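Local coordinates for protein phytochromobilin synthase (Solanum lycopersicum, PDB 6KME) that binds biliverdin IX alpha and, as a member of the ferredoxin-dependent bilin reductases, probably reduces it to phytochromobilin, the chromophore of phytochrome, at residues A[111-116]-A[126-131]; A[149-154]-A[176-181]; A[51-56]-A[73-78]. The protein carries 1 engineered substitution. All coordinates share one frame; numbering follows the deposited sequence.

Contact 1. Residues A[111-116]-A[126-131]. With BLA (biliverdine IX alpha), chain B.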
loop_
_atom_site.group_PDB
_atom_site.type_symbol
_atom_site.label_atom_id
_atom_site.label_comp_id
_atom_site.label_asym_id
_atom_site.label_seq_id
_atom_site.Cartn_x
_atom_site.Cartn_y
_atom_site.Cartn_z
ATOM N N PRO A 111 3.448 -7.169 -8.447
ATOM C CA PRO A 111 3.511 -6.415 -7.197
ATOM C C PRO A 111 2.206 -5.668 -6.952
ATOM O O PRO A 111 1.446 -5.358 -7.872
ATOM C CB PRO A 111 4.679 -5.443 -7.418
ATOM C CG PRO A 111 5.540 -6.103 -8.449
ATOM C CD PRO A 111 4.569 -6.846 -9.354
ATOM N N ILE A 112 1.948 -5.395 -5.677
ATOM C CA ILE A 112 0.821 -4.570 -5.261
ATOM C C ILE A 112 1.252 -3.107 -5.281
ATOM O O ILE A 112 2.214 -2.728 -4.607
ATOM C CB ILE A 112 0.331 -4.987 -3.869
ATOM C CG1 ILE A 112 -0.347 -6.356 -3.973
ATOM C CG2 ILE A 112 -0.585 -3.923 -3.298
ATOM C CD1 ILE A 112 -0.566 -7.054 -2.633
ATOM N N PHE A 113 0.563 -2.283 -6.074
ATOM C CA PHE A 113 0.856 -0.858 -6.071
ATOM C C PHE A 113 0.288 -0.245 -4.803
ATOM O O PHE A 113 -0.854 -0.517 -4.430
ATOM C CB PHE A 113 0.287 -0.142 -7.304
ATOM C CG PHE A 113 0.682 1.319 -7.366
ATOM C CD1 PHE A 113 1.907 1.697 -7.916
ATOM C CD2 PHE A 113 -0.139 2.306 -6.817
ATOM C CE1 PHE A 113 2.303 3.050 -7.937
ATOM C CE2 PHE A 113 0.243 3.647 -6.828
ATOM C CZ PHE A 113 1.468 4.022 -7.398
ATOM N N CYS A 114 1.087 0.595 -4.143
ATOM C CA CYS A 114 0.771 1.088 -2.805
ATOM C C CYS A 114 1.172 2.556 -2.694
ATOM O O CYS A 114 2.350 2.892 -2.852
ATOM C CB CYS A 114 1.494 0.233 -1.759
ATOM S SG CYS A 114 1.433 0.845 -0.055
ATOM N N ALA A 115 0.199 3.433 -2.432
ATOM C CA ALA A 115 0.467 4.848 -2.156
ATOM C C ALA A 115 -0.331 5.245 -0.924
ATOM O O ALA A 115 -1.569 5.231 -0.947
ATOM C CB ALA A 115 0.107 5.740 -3.343
ATOM N N ASN A 116 0.378 5.583 0.154
ATOM C CA ASN A 116 -0.226 5.955 1.435
ATOM C C ASN A 116 0.390 7.282 1.871
ATOM O O ASN A 116 1.513 7.323 2.392
ATOM C CB ASN A 116 -0.016 4.868 2.485
ATOM C CG ASN A 116 -0.967 3.708 2.311
ATOM O OD1 ASN A 116 -0.744 2.832 1.478
ATOM N ND2 ASN A 116 -2.042 3.705 3.080
ATOM N N ILE A 126 4.906 9.464 4.278
ATOM C CA ILE A 126 4.674 8.987 2.915
ATOM C C ILE A 126 5.241 7.580 2.752
ATOM O O ILE A 126 6.418 7.341 3.056
ATOM C CB ILE A 126 5.330 9.924 1.880
ATOM C CG1 ILE A 126 4.891 11.383 2.073
ATOM C CG2 ILE A 126 5.080 9.430 0.455
ATOM C CD1 ILE A 126 3.421 11.638 1.754
ATOM N N VAL A 127 4.423 6.660 2.241
ATOM C CA VAL A 127 4.909 5.397 1.688
ATOM C C VAL A 127 4.394 5.268 0.255
ATOM O O VAL A 127 3.184 5.373 0.002
ATOM C CB VAL A 127 4.496 4.180 2.545
ATOM C CG1 VAL A 127 4.886 2.872 1.835
ATOM C CG2 VAL A 127 5.136 4.228 3.925
ATOM N N LEU A 128 5.320 5.058 -0.685
ATOM C CA LEU A 128 5.006 4.840 -2.093
ATOM C C LEU A 128 5.840 3.661 -2.576
ATOM O O LEU A 128 7.073 3.701 -2.477
ATOM C CB LEU A 128 5.313 6.101 -2.918
ATOM C CG LEU A 128 5.177 6.002 -4.449
ATOM C CD1 LEU A 128 3.727 5.679 -4.834
ATOM C CD2 LEU A 128 5.645 7.300 -5.092
ATOM N N ASP A 129 5.187 2.612 -3.094
ATOM C CA ASP A 129 5.948 1.411 -3.415
ATOM C C ASP A 129 5.190 0.512 -4.380
ATOM O O ASP A 129 3.968 0.610 -4.544
ATOM C CB ASP A 129 6.288 0.619 -2.151
ATOM C CG ASP A 129 7.374 -0.429 -2.373
ATOM O OD1 ASP A 129 8.200 -0.287 -3.312
ATOM O OD2 ASP A 129 7.404 -1.404 -1.591
ATOM N N LEU A 130 5.956 -0.362 -5.027
ATOM C CA LEU A 130 5.430 -1.554 -5.698
ATOM C C LEU A 130 5.732 -2.716 -4.745
ATOM O O LEU A 130 6.804 -3.321 -4.808
ATOM C CB LEU A 130 6.075 -1.721 -7.075
ATOM C CG LEU A 130 5.526 -0.878 -8.244
ATOM C CD1 LEU A 130 5.547 0.636 -7.971
ATOM C CD2 LEU A 130 6.234 -1.199 -9.600
ATOM N N ASN A 131 4.806 -2.988 -3.804
ATOM C CA ASN A 131 5.070 -3.984 -2.751
ATOM C C ASN A 131 5.213 -5.369 -3.387
ATOM O O ASN A 131 4.320 -5.801 -4.131
ATOM C CB ASN A 131 3.949 -4.046 -1.687
ATOM C CG ASN A 131 3.752 -2.736 -0.855
ATOM O OD1 ASN A 131 2.640 -2.485 -0.391
ATOM N ND2 ASN A 131 4.812 -1.949 -0.634
HETATM C CHA BLA B . 2.860 6.628 9.932
HETATM N NA BLA B . 2.605 4.918 7.999
HETATM C C1A BLA B . 3.334 5.473 9.064
HETATM C C2A BLA B . 4.587 4.725 9.174
HETATM C C3A BLA B . 4.570 3.697 8.132
HETATM C C4A BLA B . 3.332 3.837 7.420
HETATM C CMA BLA B . 5.635 2.654 7.785
HETATM C CAA BLA B . 5.652 5.032 10.265
HETATM C CBA BLA B . 5.227 4.392 11.560
HETATM C CGA BLA B . 5.785 2.925 11.665
HETATM O O1A BLA B . 6.967 2.898 11.487
HETATM O O2A BLA B . 4.940 2.115 11.908
HETATM C CHB BLA B . 2.820 3.033 6.216
HETATM N NB BLA B . 3.428 0.735 6.722
HETATM C C1B BLA B . 2.716 1.674 5.940
HETATM C C2B BLA B . 2.352 0.820 4.651
HETATM C C3B BLA B . 2.616 -0.524 4.882
HETATM C C4B BLA B . 3.276 -0.607 6.261
HETATM C CMB BLA B . 1.576 1.462 3.515
HETATM O OB BLA B . 3.612 -1.561 6.944
HETATM C CAB BLA B . 2.513 -1.859 4.186
HETATM C CBB BLA B . 2.722 -3.162 4.483
HETATM N NC BLA B . -1.603 6.649 7.070
HETATM C C1C BLA B . -2.269 6.098 5.951
HETATM C C2C BLA B . -3.720 6.587 6.055
HETATM C C3C BLA B . -3.810 7.380 7.200
HETATM C C4C BLA B . -2.428 7.440 7.893
HETATM C CMC BLA B . -4.721 6.149 4.978
HETATM O OC BLA B . -1.615 5.403 5.191
HETATM C CAC BLA B . -5.037 8.061 7.693
HETATM C CBC BLA B . -6.351 7.746 7.658
HETATM C CHD BLA B . -1.900 8.022 9.015
HETATM N ND BLA B . 0.504 7.064 9.150
HETATM C C1D BLA B . -0.505 7.822 9.580
HETATM C C2D BLA B . -0.153 8.599 10.835
HETATM C C3D BLA B . 1.153 8.274 11.149
HETATM C C4D BLA B . 1.637 7.261 10.071
HETATM C CMD BLA B . -1.175 9.515 11.484
HETATM C CAD BLA B . 2.088 8.712 12.283
HETATM C CBD BLA B . 1.710 8.147 13.639
HETATM C CGD BLA B . 1.941 6.580 13.804
HETATM O O1D BLA B . 0.949 6.032 14.252
HETATM O O2D BLA B . 3.055 6.204 13.464
#
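Cys114 and Asn131 meet on the bilin side of two neighbouring strands, with the carboxamide lying alongside the thiol arm: Asn131 OD1 comes within 3.3 Å of Cys114 CB. With chi1 at 171° the thiol extends away from the backbone N, and Cys114 SG comes to 3.6 Å from the bilin methyl CMB, a small polarisable group against an apolar one. Both ends of the Asn131 amide are used. OD1 is hydrogen-bonded to Tyr231, while ND2 gives a 2.8 Å bond to Asp129 OD2, met on its anti side and 27° out of the carboxylate plane; Asp129 OD1 turns instead to Ser176. Further along the same face, Asn116 ND2 donates to the lactam oxygen OC of biliverdin over 2.7 Å (150° at the hydrogen), and Asn116 OD1 is taken by Arg235, a pair of bonds that would disfavour a flip of the amide. Val127 sits across from it and brings CG2 against the bilin bridge carbon CHB at 3.5 Å. Residues 112-116 and 126-131 lie on the arms of a beta hairpin, two adjacent inner strands of the antiparallel sheet of this alpha/beta/alpha sandwich, joined by six backbone hydrogen bonds. The other face is wholly apolar and packs against helix 188-211. There the Phe113 ring is spanned by two leucines of the partner strand, each approaching obliquely: Leu128 CD1 lies 3.8 Å from Phe113 CZ, and Leu130 CD1 lies 3.8 Å from Phe113 CD1. Ala115 is short enough to let Leu128 CD1 settle 3.9 Å from Ala115 CB, and Tyr202 meets the Phe113 ring edge-to-face.

Contact 2. Residues A[149-154]-A[176-181]. With BLA (biliverdine IX alpha), chain B.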
loop_
_atom_site.group_PDB
_atom_site.type_symbol
_atom_site.label_atom_id
_atom_site.label_comp_id
_atom_site.label_asym_id
_atom_site.label_seq_id
_atom_site.Cartn_x
_atom_site.Cartn_y
_atom_site.Cartn_z
ATOM N N ASP A 149 15.003 -3.864 -13.512
ATOM C CA ASP A 149 14.970 -2.728 -14.422
ATOM C C ASP A 149 14.396 -1.464 -13.789
ATOM O O ASP A 149 14.296 -0.437 -14.472
ATOM C CB ASP A 149 14.172 -3.104 -15.674
ATOM C CG ASP A 149 14.890 -4.153 -16.526
ATOM O OD1 ASP A 149 16.143 -4.167 -16.525
ATOM O OD2 ASP A 149 14.207 -4.966 -17.188
ATOM N N LEU A 150 14.035 -1.511 -12.506
ATOM C CA LEU A 150 13.483 -0.369 -11.787
ATOM C C LEU A 150 14.432 0.223 -10.749
ATOM O O LEU A 150 14.058 1.190 -10.074
ATOM C CB LEU A 150 12.181 -0.771 -11.104
ATOM C CG LEU A 150 11.058 -1.217 -12.028
ATOM C CD1 LEU A 150 9.816 -1.518 -11.204
ATOM C CD2 LEU A 150 10.793 -0.151 -13.078
ATOM N N ILE A 151 15.639 -0.328 -10.600
ATOM C CA ILE A 151 16.580 0.202 -9.610
ATOM C C ILE A 151 16.903 1.669 -9.899
ATOM O O ILE A 151 16.989 2.486 -8.976
ATOM C CB ILE A 151 17.856 -0.667 -9.552
ATOM C CG1 ILE A 151 17.528 -2.098 -9.110
ATOM C CG2 ILE A 151 18.930 -0.043 -8.632
ATOM C CD1 ILE A 151 16.500 -2.195 -7.997
ATOM N N THR A 152 17.070 2.042 -11.176
ATOM C CA THR A 152 17.369 3.437 -11.493
ATOM C C THR A 152 16.208 4.355 -11.121
ATOM O O THR A 152 16.426 5.496 -10.698
ATOM C CB THR A 152 17.721 3.585 -12.977
ATOM O OG1 THR A 152 16.620 3.152 -13.781
ATOM C CG2 THR A 152 18.947 2.754 -13.322
ATOM N N LEU A 153 14.969 3.875 -11.264
ATOM C CA LEU A 153 13.823 4.671 -10.830
ATOM C C LEU A 153 13.868 4.914 -9.320
ATOM O O LEU A 153 13.688 6.044 -8.856
ATOM C CB LEU A 153 12.513 3.987 -11.224
ATOM C CG LEU A 153 11.211 4.543 -10.620
ATOM C CD1 LEU A 153 10.920 5.973 -11.068
ATOM C CD2 LEU A 153 10.028 3.629 -10.945
ATOM N N GLY A 154 14.105 3.859 -8.536
ATOM C CA GLY A 154 14.212 4.037 -7.100
ATOM C C GLY A 154 15.351 4.957 -6.710
ATOM O O GLY A 154 15.235 5.716 -5.739
ATOM N N SER A 176 9.610 -3.161 -1.229
ATOM C CA SER A 176 10.515 -3.476 -2.329
ATOM C C SER A 176 11.791 -2.656 -2.206
ATOM O O SER A 176 11.864 -1.725 -1.407
ATOM C CB SER A 176 9.814 -3.192 -3.653
ATOM O OG SER A 176 10.111 -1.883 -4.094
ATOM N N PRO A 177 12.828 -2.973 -2.995
ATOM C CA PRO A 177 14.056 -2.158 -2.958
ATOM C C PRO A 177 13.893 -0.753 -3.512
ATOM O O PRO A 177 14.821 0.046 -3.367
ATOM C CB PRO A 177 15.052 -2.961 -3.819
ATOM C CG PRO A 177 14.445 -4.328 -3.973
ATOM C CD PRO A 177 12.970 -4.122 -3.908
ATOM N N ILE A 178 12.770 -0.415 -4.145
ATOM C CA ILE A 178 12.565 0.941 -4.633
ATOM C C ILE A 178 11.573 1.712 -3.770
ATOM O O ILE A 178 11.099 2.774 -4.186
ATOM C CB ILE A 178 12.134 0.959 -6.111
ATOM C CG1 ILE A 178 10.747 0.323 -6.297
ATOM C CG2 ILE A 178 13.195 0.292 -6.982
ATOM C CD1 ILE A 178 10.147 0.556 -7.701
ATOM N N VAL A 179 11.249 1.207 -2.575
ATOM C CA VAL A 179 10.253 1.868 -1.735
ATOM C C VAL A 179 10.672 3.305 -1.451
ATOM O O VAL A 179 11.853 3.609 -1.230
ATOM C CB VAL A 179 10.027 1.102 -0.419
ATOM C CG1 VAL A 179 11.332 1.045 0.431
ATOM C CG2 VAL A 179 8.907 1.746 0.379
ATOM N N ILE A 180 9.703 4.203 -1.514
ATOM C CA ILE A 180 9.859 5.560 -1.017
ATOM C C ILE A 180 9.162 5.610 0.337
ATOM O O ILE A 180 7.929 5.579 0.415
ATOM C CB ILE A 180 9.280 6.594 -1.988
ATOM C CG1 ILE A 180 10.072 6.588 -3.295
ATOM C CG2 ILE A 180 9.271 7.991 -1.339
ATOM C CD1 ILE A 180 9.407 7.380 -4.398
ATOM N N TRP A 181 9.958 5.652 1.401
ATOM C CA TRP A 181 9.472 5.852 2.764
ATOM C C TRP A 181 10.125 7.148 3.212
ATOM O O TRP A 181 11.358 7.237 3.253
ATOM C CB TRP A 181 9.827 4.661 3.665
ATOM C CG TRP A 181 10.048 5.012 5.132
ATOM C CD1 TRP A 181 11.186 4.809 5.872
ATOM C CD2 TRP A 181 9.099 5.631 6.015
ATOM N NE1 TRP A 181 10.998 5.260 7.168
ATOM C CE2 TRP A 181 9.725 5.764 7.280
ATOM C CE3 TRP A 181 7.774 6.071 5.864
ATOM C CZ2 TRP A 181 9.075 6.339 8.379
ATOM C CZ3 TRP A 181 7.129 6.638 6.956
ATOM C CH2 TRP A 181 7.783 6.769 8.200
HETATM C CHA BLA B . 2.860 6.628 9.932
HETATM N NA BLA B . 2.605 4.918 7.999
HETATM C C1A BLA B . 3.334 5.473 9.064
HETATM C C2A BLA B . 4.587 4.725 9.174
HETATM C C3A BLA B . 4.570 3.697 8.132
HETATM C C4A BLA B . 3.332 3.837 7.420
HETATM C CMA BLA B . 5.635 2.654 7.785
HETATM C CAA BLA B . 5.652 5.032 10.265
HETATM C CBA BLA B . 5.227 4.392 11.560
HETATM C CGA BLA B . 5.785 2.925 11.665
HETATM O O1A BLA B . 6.967 2.898 11.487
HETATM O O2A BLA B . 4.940 2.115 11.908
HETATM C CHB BLA B . 2.820 3.033 6.216
HETATM N NB BLA B . 3.428 0.735 6.722
HETATM C C1B BLA B . 2.716 1.674 5.940
HETATM C C2B BLA B . 2.352 0.820 4.651
HETATM C C3B BLA B . 2.616 -0.524 4.882
HETATM C C4B BLA B . 3.276 -0.607 6.261
HETATM C CMB BLA B . 1.576 1.462 3.515
HETATM O OB BLA B . 3.612 -1.561 6.944
HETATM C CAB BLA B . 2.513 -1.859 4.186
HETATM C CBB BLA B . 2.722 -3.162 4.483
HETATM N NC BLA B . -1.603 6.649 7.070
HETATM C C1C BLA B . -2.269 6.098 5.951
HETATM C C2C BLA B . -3.720 6.587 6.055
HETATM C C3C BLA B . -3.810 7.380 7.200
HETATM C C4C BLA B . -2.428 7.440 7.893
HETATM C CMC BLA B . -4.721 6.149 4.978
HETATM O OC BLA B . -1.615 5.403 5.191
HETATM C CAC BLA B . -5.037 8.061 7.693
HETATM C CBC BLA B . -6.351 7.746 7.658
HETATM C CHD BLA B . -1.900 8.022 9.015
HETATM N ND BLA B . 0.504 7.064 9.150
HETATM C C1D BLA B . -0.505 7.822 9.580
HETATM C C2D BLA B . -0.153 8.599 10.835
HETATM C C3D BLA B . 1.153 8.274 11.149
HETATM C C4D BLA B . 1.637 7.261 10.071
HETATM C CMD BLA B . -1.175 9.515 11.484
HETATM C CAD BLA B . 2.088 8.712 12.283
HETATM C CBD BLA B . 1.710 8.147 13.639
HETATM C CGD BLA B . 1.941 6.580 13.804
HETATM O O1D BLA B . 0.949 6.032 14.252
HETATM O O2D BLA B . 3.055 6.204 13.464
#
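Ile178 faces the first turn of helix 151-160 and carries nearly all of the contact through apolar packing. Its CG1 takes the crowded position between backbone N and carbonyl carbon (chi1 66°), which spreads the two branches over different neighbours. The longer branch crosses the Leu150 side chain obliquely, Ile178 CD1 standing 4.1 Å from Leu150 CD1, and reaches Leu153 CD2 more loosely. The shorter branch, CG2, approaches Ile151 CD1 at 4.3 Å, and the same Ile151 methyl brushes Pro177.

Close backbone contact forms a second group. Gly154 has no side chain, so its CA can come to 3.8 Å from Ile178 CB. Ile178 CG2 also lies 3.3 Å from Leu150 O, an oxygen already engaged by the amide of Gly154, four residues on.

Hydrogen bonds act within or beyond the segments. Ser176 OG accepts from Ile178 N at 3.0 Å, making an ST turn that overlaps the type I beta turn of residues 176-179. The carbonyls of Pro177 and Val179 are bound by Arg302, and that of Ile178 by Tyr201.

The bilin is met farther on: beyond the turn the chain enters strand 180-185, where Trp181 CH2 lies 3.4 Å from biliverdin CAA. The helix therefore meets this turn by shape and apolar contact alone, while polar bonds set the form of the turn that leads to the bilin pocket.

Contact 3. Residues A[51-56]-A[73-78]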
loop_
_atom_site.group_PDB
_atom_site.type_symbol
_atom_site.label_atom_id
_atom_site.label_comp_id
_atom_site.label_asym_id
_atom_site.label_seq_id
_atom_site.Cartn_x
_atom_site.Cartn_y
_atom_site.Cartn_z
ATOM N N SER A 51 -13.605 -1.492 -14.943
ATOM C CA SER A 51 -15.031 -1.635 -14.735
ATOM C C SER A 51 -15.349 -1.323 -13.276
ATOM O O SER A 51 -14.471 -1.426 -12.411
ATOM C CB SER A 51 -15.516 -3.047 -15.106
ATOM O OG SER A 51 -14.828 -4.045 -14.379
ATOM N N PRO A 52 -16.574 -0.902 -12.972
ATOM C CA PRO A 52 -16.896 -0.555 -11.582
ATOM C C PRO A 52 -16.828 -1.779 -10.679
ATOM O O PRO A 52 -17.273 -2.869 -11.047
ATOM C CB PRO A 52 -18.323 -0.004 -11.681
ATOM C CG PRO A 52 -18.888 -0.643 -12.906
ATOM C CD PRO A 52 -17.745 -0.780 -13.862
ATOM N N SER A 53 -16.243 -1.600 -9.488
ATOM C CA SER A 53 -16.345 -2.647 -8.482
ATOM C C SER A 53 -17.733 -2.640 -7.846
ATOM O O SER A 53 -18.334 -1.577 -7.674
ATOM C CB SER A 53 -15.288 -2.451 -7.387
ATOM O OG SER A 53 -15.589 -3.216 -6.227
ATOM N N PRO A 54 -18.253 -3.814 -7.467
ATOM C CA PRO A 54 -19.481 -3.845 -6.656
ATOM C C PRO A 54 -19.353 -3.077 -5.351
ATOM O O PRO A 54 -20.373 -2.702 -4.766
ATOM C CB PRO A 54 -19.697 -5.343 -6.392
ATOM C CG PRO A 54 -18.814 -6.054 -7.367
ATOM C CD PRO A 54 -17.672 -5.155 -7.647
ATOM N N LEU A 55 -18.136 -2.832 -4.873
ATOM C CA LEU A 55 -17.977 -2.066 -3.640
ATOM C C LEU A 55 -18.490 -0.635 -3.777
ATOM O O LEU A 55 -18.809 -0.012 -2.761
ATOM C CB LEU A 55 -16.507 -2.063 -3.209
ATOM C CG LEU A 55 -15.951 -3.401 -2.714
ATOM C CD1 LEU A 55 -14.418 -3.352 -2.550
ATOM C CD2 LEU A 55 -16.625 -3.792 -1.408
ATOM N N GLN A 56 -18.599 -0.112 -5.006
ATOM C CA GLN A 56 -19.022 1.275 -5.153
ATOM C C GLN A 56 -20.432 1.506 -4.619
ATOM O O GLN A 56 -20.763 2.646 -4.268
ATOM C CB GLN A 56 -18.921 1.716 -6.622
ATOM C CG GLN A 56 -18.850 3.243 -6.819
ATOM C CD GLN A 56 -17.528 3.867 -6.361
ATOM O OE1 GLN A 56 -16.479 3.644 -6.969
ATOM N NE2 GLN A 56 -17.582 4.665 -5.299
ATOM N N MET A 73 -14.514 7.508 -1.459
ATOM C CA MET A 73 -14.024 6.187 -1.827
ATOM C C MET A 73 -14.436 5.826 -3.247
ATOM O O MET A 73 -15.579 6.061 -3.660
ATOM C CB MET A 73 -14.527 5.132 -0.843
ATOM C CG MET A 73 -13.931 5.315 0.540
ATOM S SD MET A 73 -14.789 4.434 1.837
ATOM C CE MET A 73 -16.251 5.455 2.062
ATOM N N LEU A 74 -13.496 5.239 -3.987
ATOM C CA LEU A 74 -13.726 4.796 -5.356
ATOM C C LEU A 74 -13.187 3.382 -5.506
ATOM O O LEU A 74 -12.221 3.014 -4.842
ATOM C CB LEU A 74 -13.038 5.716 -6.357
ATOM C CG LEU A 74 -13.438 7.182 -6.405
ATOM C CD1 LEU A 74 -12.382 7.928 -7.193
ATOM C CD2 LEU A 74 -14.810 7.331 -7.066
ATOM N N SER A 75 -13.806 2.583 -6.374
ATOM C CA SER A 75 -13.290 1.233 -6.554
ATOM C C SER A 75 -13.588 0.737 -7.967
ATOM O O SER A 75 -14.624 1.059 -8.562
ATOM C CB SER A 75 -13.845 0.263 -5.496
ATOM O OG SER A 75 -15.263 0.300 -5.415
ATOM N N PHE A 76 -12.654 -0.053 -8.493
ATOM C CA PHE A 76 -12.724 -0.540 -9.864
ATOM C C PHE A 76 -12.076 -1.913 -9.920
ATOM O O PHE A 76 -11.384 -2.338 -8.987
ATOM C CB PHE A 76 -12.025 0.418 -10.836
ATOM C CG PHE A 76 -12.569 1.814 -10.804
ATOM C CD1 PHE A 76 -13.668 2.161 -11.574
ATOM C CD2 PHE A 76 -11.987 2.776 -9.992
ATOM C CE1 PHE A 76 -14.167 3.448 -11.542
ATOM C CE2 PHE A 76 -12.491 4.061 -9.957
ATOM C CZ PHE A 76 -13.575 4.396 -10.718
ATOM N N GLU A 77 -12.308 -2.609 -11.027
ATOM C CA GLU A 77 -11.550 -3.805 -11.348
ATOM C C GLU A 77 -11.235 -3.793 -12.835
ATOM O O GLU A 77 -11.703 -2.924 -13.585
ATOM C CB GLU A 77 -12.290 -5.090 -10.934
ATOM C CG GLU A 77 -13.740 -5.189 -11.353
ATOM C CD GLU A 77 -14.439 -6.361 -10.679
ATOM O OE1 GLU A 77 -14.816 -6.245 -9.487
ATOM O OE2 GLU A 77 -14.579 -7.414 -11.333
ATOM N N ALA A 78 -10.402 -4.751 -13.247
ATOM C CA ALA A 78 -9.989 -4.905 -14.641
ATOM C C ALA A 78 -9.612 -6.366 -14.843
ATOM O O ALA A 78 -9.643 -7.164 -13.898
ATOM C CB ALA A 78 -8.837 -3.952 -14.991
HETATM O O HOH W 1 -14.127 -5.553 -6.708
#
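Glu77 and Ser51 pair at the start of an edge strand, 51-63, which forms a beta hairpin with strand 69-77 at the border of the seven-stranded sheet. Two backbone hydrogen bonds join them, Ser51 N to Glu77 O (2.7 Å) and Glu77 N to Ser51 O (2.8 Å). From CB the Glu77 chain turns back over its own backbone, CG lying between N and the carbonyl carbon (chi1 48°). This places CG 3.4 Å from Ser51 OG, methylene beside hydroxyl. The chain then runs extended through CD and crosses the Pro54 side chain at about a right angle, OE1 3.6 Å from Pro54 CD. At the tip, OE1 accepts a hydrogen bond of 2.9 Å from a water that also bonds Ser53 OG.

Ser53 OG also takes the N-H of Leu55, in an ST turn opening the 3-10 segment. Here the regular strand pairing gives way, and Ser53 N reaches Ser75 O from above the carbonyl plane. In one of two modelled conformers, the Gln56 amide seems to stand in for a strand backbone: OE1 accepts from Ser75 N and NE2 donates to Met73 O.

Serines, an amide and a carboxylate, aided by water, thus take over where the chain turns into the 3-10 segment and backbone pairing ends.

All three contacts reach one antiparallel sheet but sample different depths of the fold. Contact 1 is the core, close to the centre of the chain and fully buried; contacts 2 and 3 lie on opposite sides of that centre, are only partly buried and sit about 28 Å apart between centres. Contacts 1 and 2 share a border, since strands 123-131 and 180-185 are neighbours: Leu128 O meets Ile180 N in a probable hydrogen bond at 2.8 Å, and both contacts touch the bilin. Contact 3, at the far edge strand, touches neither. Chemistry follows place: regular strand pairing in contact 1, apolar helix-to-turn packing in contact 2, and side-chain and water bonds in contact 3.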